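Local atomic coordinates of devB protein (Vibrio cholerae O1 biovar eltor str. N16961, PDB entry 1Y89), a protein that probably hydrolyses 6-phosphogluconolactone to 6-phosphogluconate in the pentose phosphate pathway. Residues D133-G138 with K185-L190; H144-F149 with R173-A178. All blocks are in the same frame, centred on the assembly; numbering follows the deposited sequence.

Interaction 1 (D133-G138 with K185-L190); sequences DWILLG and KRISYL
R186 lays its whole side chain alongside W134, both pointing the same way from neighbouring parallel strands. CG of R186 is anti to the backbone N (chi1 176°), and the chain is extended from there to NE. Its CB touches the carbonyl O of D133. CG comes beside CD1 of W134, and CD passes over the five-membered ring, 3.5 Å from CD1. NE lies above NE1 of W134; both are donors and do not bond. CZ sits 3.6 Å from CE2 of W134, and NH2 reaches CZ2. The guanidinium is thus stacked flat on the indole, planes at 12°, as an off-centre cation-pi pair. Salt bridges run from NH2 to D20 and from NE to E226, and NH1 bonds to OH of Y24. The opposite face of the indole carries CD2 of L136. At the ring edge, NE1 of W134 gives a nearly straight bond to OG of S188 (2.8 Å), lying in the ring plane. S188 OG also bonds to E226, so the indole N-H is tied into the same polar cluster.

On the other sheet face, L137 CD1 packs against CE1 of Y189 (3.5 Å) and against I187. NZ of K185 forms a salt bridge with OD1 of D133 at 2.9 Å, from above the carboxylate plane, while OD2 bonds to N of H32.

The backbones bond in alternation: I135 N to R186 O, S188 N to I135 O, L137 N to S188 O and L190 N to L137 O. This is the pairing of adjacent parallel strands in the central sheet of a Rossmann-like alpha/beta fold.

Interaction 2 (H144-F149 with R173-A178); sequences HTASLF and RVSKTA. With PO4 (phosphate ion), chain C.
S147 and S175 are the closest pair of backbone positions (CA to CA 5.4 Å), where residues 146-149 run at 90° to 173-178. The loop turn is closed by a bond from L148 N to T145 O. S147 N gives a hydrogen bond to OG of S175 (3.1 Å). That OG is anti to its own backbone N (chi1 -172°), and it in turn donates to the carbonyl O of K176. One hydroxyl therefore joins the loop to the strand and accepts as well as donates. CB of A146 rests on the same OG.

OG of S147 takes a bond from NH1 of R173 (2.9 Å), tilted 16° from the guanidinium plane. D68 is a further partner of this OG. CB and CG of R173 pack against S147 OG, and the bend at chi2 brings CD against it too. The same NH1 lies at the ring edge of F149, 3.6 Å from CZ, with the two side chains crossing at about a right angle. The F149 ring also covers one face of H144, its CE1 over the imidazole centre. Farther along, L148 reaches K176 O with CD2 and A178 with CD1.

R173 and H144 give three bonds to a phosphate ion, probably from the crystallisation liquor, and R70 gives another. R173 NH1 and NH2 give nearly straight bonds to O1 and O4, and H144 NE2 gives one to O1 (2.7 Å). D142 holds ND1 of H144. The cluster of histidine and arginines around this anion is consistent with the phosphosugar site of a 6-phosphogluconolactonase.

Overall arrangement
Both contacts reach the same mixed sheet, centres 13 Å apart. Interaction 1 joins strands 134-137 and 186-191 in its parallel core. Interaction 2 reaches it through strand 172-176 alone, which runs antiparallel to its neighbours 62-70 and 161-165. Along the chain, interaction 2 is nested inside the loop closed by interaction 1: the chain leaves strand 134-137, forms the loop 144-149, returns through strand 172-176, and reaches strand 186-191 after helix 178-183. The two meet where G138 O and T145 OG1 lie 2.7 Å apart, a probable hydrogen bond. This would tie the loop that carries H144, a ligand of the bound phosphate, to the chain at G138.

Interaction 1 (D133-G138 with K185-L190)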
loop_
_atom_site.group_PDB
_atom_site.type_symbol
_atom_site.label_atom_id
_atom_site.label_comp_id
_atom_site.label_asym_id
_atom_site.label_seq_id
_atom_site.Cartn_x
_atom_site.Cartn_y
_atom_site.Cartn_z
ATOM N N ASP A 133 0.952 -17.219 2.425
ATOM C CA ASP A 133 0.771 -15.917 3.077
ATOM C C ASP A 133 1.343 -14.809 2.212
ATOM O O ASP A 133 0.779 -13.706 2.168
ATOM C CB ASP A 133 1.423 -15.904 4.463
ATOM C CG ASP A 133 0.739 -16.847 5.420
ATOM O OD1 ASP A 133 -0.324 -16.475 5.968
ATOM O OD2 ASP A 133 1.244 -17.973 5.601
ATOM N N TRP A 134 2.427 -15.108 1.499
ATOM C CA TRP A 134 3.133 -14.071 0.748
ATOM C C TRP A 134 4.009 -14.703 -0.307
ATOM O O TRP A 134 4.820 -15.614 -0.011
ATOM C CB TRP A 134 4.024 -13.264 1.697
ATOM C CG TRP A 134 4.506 -11.922 1.125
ATOM C CD1 TRP A 134 4.042 -11.273 -0.001
ATOM C CD2 TRP A 134 5.492 -11.068 1.712
ATOM N NE1 TRP A 134 4.699 -10.062 -0.149
ATOM C CE2 TRP A 134 5.586 -9.910 0.897
ATOM C CE3 TRP A 134 6.325 -11.178 2.849
ATOM C CZ2 TRP A 134 6.472 -8.839 1.199
ATOM C CZ3 TRP A 134 7.201 -10.118 3.149
ATOM C CH2 TRP A 134 7.263 -8.964 2.322
ATOM N N ILE A 135 3.871 -14.237 -1.541
ATOM C CA ILE A 135 4.733 -14.706 -2.616
ATOM C C ILE A 135 5.417 -13.475 -3.183
ATOM O O ILE A 135 4.736 -12.525 -3.644
ATOM C CB ILE A 135 3.926 -15.466 -3.720
ATOM C CG1 ILE A 135 3.152 -16.667 -3.099
ATOM C CG2 ILE A 135 4.847 -15.928 -4.871
ATOM C CD1 ILE A 135 2.352 -17.504 -4.143
ATOM N N LEU A 136 6.752 -13.505 -3.178
ATOM C CA LEU A 136 7.567 -12.434 -3.793
ATOM C C LEU A 136 7.880 -12.893 -5.214
ATOM O O LEU A 136 8.354 -14.054 -5.420
ATOM C CB LEU A 136 8.911 -12.280 -3.040
ATOM C CG LEU A 136 8.792 -11.906 -1.541
ATOM C CD1 LEU A 136 10.217 -11.535 -1.007
ATOM C CD2 LEU A 136 7.871 -10.758 -1.366
ATOM N N LEU A 137 7.625 -12.021 -6.181
ATOM C CA LEU A 137 7.739 -12.385 -7.595
ATOM C C LEU A 137 8.612 -11.399 -8.326
ATOM O O LEU A 137 8.704 -10.224 -7.922
ATOM C CB LEU A 137 6.348 -12.424 -8.278
ATOM C CG LEU A 137 5.462 -13.542 -7.725
ATOM C CD1 LEU A 137 4.019 -13.324 -8.241
ATOM C CD2 LEU A 137 5.995 -14.943 -8.186
ATOM N N GLY A 138 9.260 -11.893 -9.389
ATOM C CA GLY A 138 9.972 -11.058 -10.348
ATOM C C GLY A 138 9.146 -10.833 -11.602
ATOM O O GLY A 138 8.136 -11.548 -11.865
ATOM N N LYS A 185 -2.553 -15.267 -0.425
ATOM C CA LYS A 185 -3.184 -14.116 0.228
ATOM C C LYS A 185 -2.627 -12.794 -0.318
ATOM O O LYS A 185 -3.321 -11.761 -0.313
ATOM C CB LYS A 185 -2.965 -14.174 1.731
ATOM C CG LYS A 185 -3.700 -15.363 2.387
ATOM C CD LYS A 185 -3.289 -15.462 3.844
ATOM C CE LYS A 185 -3.764 -16.800 4.516
ATOM N NZ LYS A 185 -3.170 -16.982 5.917
ATOM N N ARG A 186 -1.385 -12.843 -0.790
ATOM C CA ARG A 186 -0.640 -11.642 -1.139
ATOM C C ARG A 186 0.476 -12.027 -2.080
ATOM O O ARG A 186 1.263 -12.937 -1.767
ATOM C CB ARG A 186 -0.072 -10.999 0.136
ATOM C CG ARG A 186 0.824 -9.758 -0.141
ATOM C CD ARG A 186 1.427 -9.279 1.176
ATOM N NE ARG A 186 2.234 -8.060 0.976
ATOM C CZ ARG A 186 3.058 -7.545 1.874
ATOM N NH1 ARG A 186 3.215 -8.138 3.067
ATOM N NH2 ARG A 186 3.745 -6.444 1.564
ATOM N N ILE A 187 0.541 -11.386 -3.251
ATOM C CA ILE A 187 1.679 -11.590 -4.135
ATOM C C ILE A 187 2.214 -10.212 -4.474
ATOM O O ILE A 187 1.444 -9.257 -4.588
ATOM C CB ILE A 187 1.330 -12.427 -5.429
ATOM C CG1 ILE A 187 0.492 -11.589 -6.420
ATOM C CG2 ILE A 187 0.558 -13.758 -5.057
ATOM C CD1 ILE A 187 0.138 -12.343 -7.783
ATOM N N SER A 188 3.531 -10.115 -4.614
ATOM C CA SER A 188 4.179 -8.822 -4.736
ATOM C C SER A 188 5.221 -8.913 -5.813
ATOM O O SER A 188 6.224 -9.601 -5.628
ATOM C CB SER A 188 4.861 -8.383 -3.410
ATOM O OG SER A 188 3.977 -8.466 -2.296
ATOM N N TYR A 189 4.974 -8.220 -6.919
ATOM C CA TYR A 189 5.929 -8.153 -8.026
ATOM C C TYR A 189 6.954 -7.066 -7.725
ATOM O O TYR A 189 6.570 -5.912 -7.503
ATOM C CB TYR A 189 5.212 -7.807 -9.326
ATOM C CG TYR A 189 4.299 -8.903 -9.827
ATOM C CD1 TYR A 189 4.836 -10.037 -10.454
ATOM C CD2 TYR A 189 2.891 -8.788 -9.715
ATOM C CE1 TYR A 189 4.033 -11.049 -10.934
ATOM C CE2 TYR A 189 2.045 -9.814 -10.189
ATOM C CZ TYR A 189 2.630 -10.927 -10.812
ATOM O OH TYR A 189 1.853 -11.957 -11.300
ATOM N N LEU A 190 8.229 -7.454 -7.642
ATOM C CA LEU A 190 9.291 -6.561 -7.188
ATOM C C LEU A 190 10.044 -6.180 -8.455
ATOM O O LEU A 190 10.756 -7.005 -9.049
ATOM C CB LEU A 190 10.220 -7.264 -6.188
ATOM C CG LEU A 190 9.521 -7.955 -5.000
ATOM C CD1 LEU A 190 10.590 -8.598 -4.055
ATOM C CD2 LEU A 190 8.575 -6.958 -4.242
#

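Interaction 2 (H144-F149 with R173-A178)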
loop_
_atom_site.group_PDB
_atom_site.type_symbol
_atom_site.label_atom_id
_atom_site.label_comp_id
_atom_site.label_asym_id
_atom_site.label_seq_id
_atom_site.Cartn_x
_atom_site.Cartn_y
_atom_site.Cartn_z
ATOM N N HIS A 144 7.797 -12.535 -17.946
ATOM C CA HIS A 144 7.595 -13.802 -17.254
ATOM C C HIS A 144 7.678 -13.571 -15.750
ATOM O O HIS A 144 8.247 -12.592 -15.302
ATOM C CB HIS A 144 8.595 -14.918 -17.693
ATOM C CG HIS A 144 9.950 -14.846 -17.043
ATOM N ND1 HIS A 144 10.975 -14.041 -17.513
ATOM C CD2 HIS A 144 10.470 -15.523 -15.986
ATOM C CE1 HIS A 144 12.065 -14.233 -16.779
ATOM N NE2 HIS A 144 11.788 -15.136 -15.855
ATOM N N THR A 145 7.114 -14.493 -14.988
ATOM C CA THR A 145 7.272 -14.457 -13.535
ATOM C C THR A 145 7.423 -15.919 -13.091
ATOM O O THR A 145 7.050 -16.844 -13.844
ATOM C CB THR A 145 6.067 -13.775 -12.853
ATOM O OG1 THR A 145 6.364 -13.549 -11.474
ATOM C CG2 THR A 145 4.773 -14.641 -12.971
ATOM N N ALA A 146 7.997 -16.149 -11.911
ATOM C CA ALA A 146 8.440 -17.497 -11.546
ATOM C C ALA A 146 9.134 -18.090 -12.778
ATOM O O ALA A 146 9.956 -17.410 -13.375
ATOM C CB ALA A 146 7.232 -18.365 -11.092
ATOM N N SER A 147 8.807 -19.331 -13.194
ATOM C CA SER A 147 9.336 -19.847 -14.479
ATOM C C SER A 147 8.173 -20.154 -15.427
ATOM O O SER A 147 8.160 -21.186 -16.155
ATOM C CB SER A 147 10.256 -21.086 -14.283
ATOM O OG SER A 147 11.570 -20.644 -13.910
ATOM N N LEU A 148 7.195 -19.247 -15.379
ATOM C CA LEU A 148 6.039 -19.246 -16.241
ATOM C C LEU A 148 6.324 -18.223 -17.329
ATOM O O LEU A 148 6.285 -17.014 -17.071
ATOM C CB LEU A 148 4.799 -18.820 -15.434
ATOM C CG LEU A 148 4.488 -19.748 -14.249
ATOM C CD1 LEU A 148 3.312 -19.179 -13.410
ATOM C CD2 LEU A 148 4.247 -21.204 -14.729
ATOM N N PHE A 149 6.632 -18.716 -18.528
ATOM C CA PHE A 149 7.101 -17.872 -19.625
ATOM C C PHE A 149 5.988 -17.618 -20.636
ATOM O O PHE A 149 5.122 -18.485 -20.824
ATOM C CB PHE A 149 8.304 -18.535 -20.305
ATOM C CG PHE A 149 9.557 -18.505 -19.446
ATOM C CD1 PHE A 149 10.386 -17.386 -19.444
ATOM C CD2 PHE A 149 9.899 -19.603 -18.657
ATOM C CE1 PHE A 149 11.547 -17.366 -18.652
ATOM C CE2 PHE A 149 11.051 -19.592 -17.851
ATOM C CZ PHE A 149 11.858 -18.470 -17.828
ATOM N N ARG A 173 13.643 -25.718 -15.175
ATOM C CA ARG A 173 13.247 -25.200 -13.858
ATOM C C ARG A 173 12.039 -25.964 -13.358
ATOM O O ARG A 173 11.229 -26.443 -14.165
ATOM C CB ARG A 173 12.783 -23.734 -13.978
ATOM C CG ARG A 173 13.952 -22.721 -14.148
ATOM C CD ARG A 173 14.077 -22.273 -15.570
ATOM N NE ARG A 173 15.196 -21.335 -15.679
ATOM C CZ ARG A 173 15.126 -20.022 -15.417
ATOM N NH1 ARG A 173 13.976 -19.462 -15.072
ATOM N NH2 ARG A 173 16.211 -19.263 -15.526
ATOM N N VAL A 174 11.884 -26.010 -12.037
ATOM C CA VAL A 174 10.618 -26.420 -11.398
ATOM C C VAL A 174 9.951 -25.126 -10.933
ATOM O O VAL A 174 10.604 -24.281 -10.320
ATOM C CB VAL A 174 10.875 -27.374 -10.211
ATOM C CG1 VAL A 174 9.575 -27.622 -9.409
ATOM C CG2 VAL A 174 11.484 -28.682 -10.734
ATOM N N SER A 175 8.677 -24.953 -11.284
ATOM C CA SER A 175 7.980 -23.724 -10.976
ATOM C C SER A 175 6.664 -23.986 -10.284
ATOM O O SER A 175 6.010 -24.991 -10.565
ATOM C CB SER A 175 7.694 -22.955 -12.264
ATOM O OG SER A 175 7.175 -21.651 -12.004
ATOM N N LYS A 176 6.254 -23.071 -9.413
ATOM C CA LYS A 176 4.834 -22.995 -9.057
ATOM C C LYS A 176 4.027 -22.777 -10.328
ATOM O O LYS A 176 4.531 -22.145 -11.274
ATOM C CB LYS A 176 4.572 -21.796 -8.139
ATOM C CG LYS A 176 5.026 -22.019 -6.696
ATOM C CD LYS A 176 4.507 -20.841 -5.805
ATOM C CE LYS A 176 4.792 -21.029 -4.296
ATOM N NZ LYS A 176 6.218 -21.247 -3.900
ATOM N N THR A 177 2.786 -23.283 -10.363
ATOM C CA THR A 177 1.887 -22.952 -11.459
ATOM C C THR A 177 1.145 -21.648 -11.155
ATOM O O THR A 177 1.151 -21.177 -9.999
ATOM C CB THR A 177 0.832 -24.043 -11.665
ATOM O OG1 THR A 177 0.131 -24.246 -10.425
ATOM C CG2 THR A 177 1.505 -25.333 -12.140
ATOM N N ALA A 178 0.482 -21.087 -12.171
ATOM C CA ALA A 178 -0.310 -19.845 -11.977
ATOM C C ALA A 178 -1.350 -20.006 -10.846
ATOM O O ALA A 178 -1.604 -19.084 -10.061
ATOM C CB ALA A 178 -1.005 -19.450 -13.276
HETATM P P PO4 C . 14.996 -15.795 -14.444
HETATM O O1 PO4 C . 13.708 -16.589 -14.592
HETATM O O2 PO4 C . 14.776 -14.451 -15.023
HETATM O O3 PO4 C . 15.259 -15.767 -12.979
HETATM O O4 PO4 C . 16.056 -16.501 -15.199
#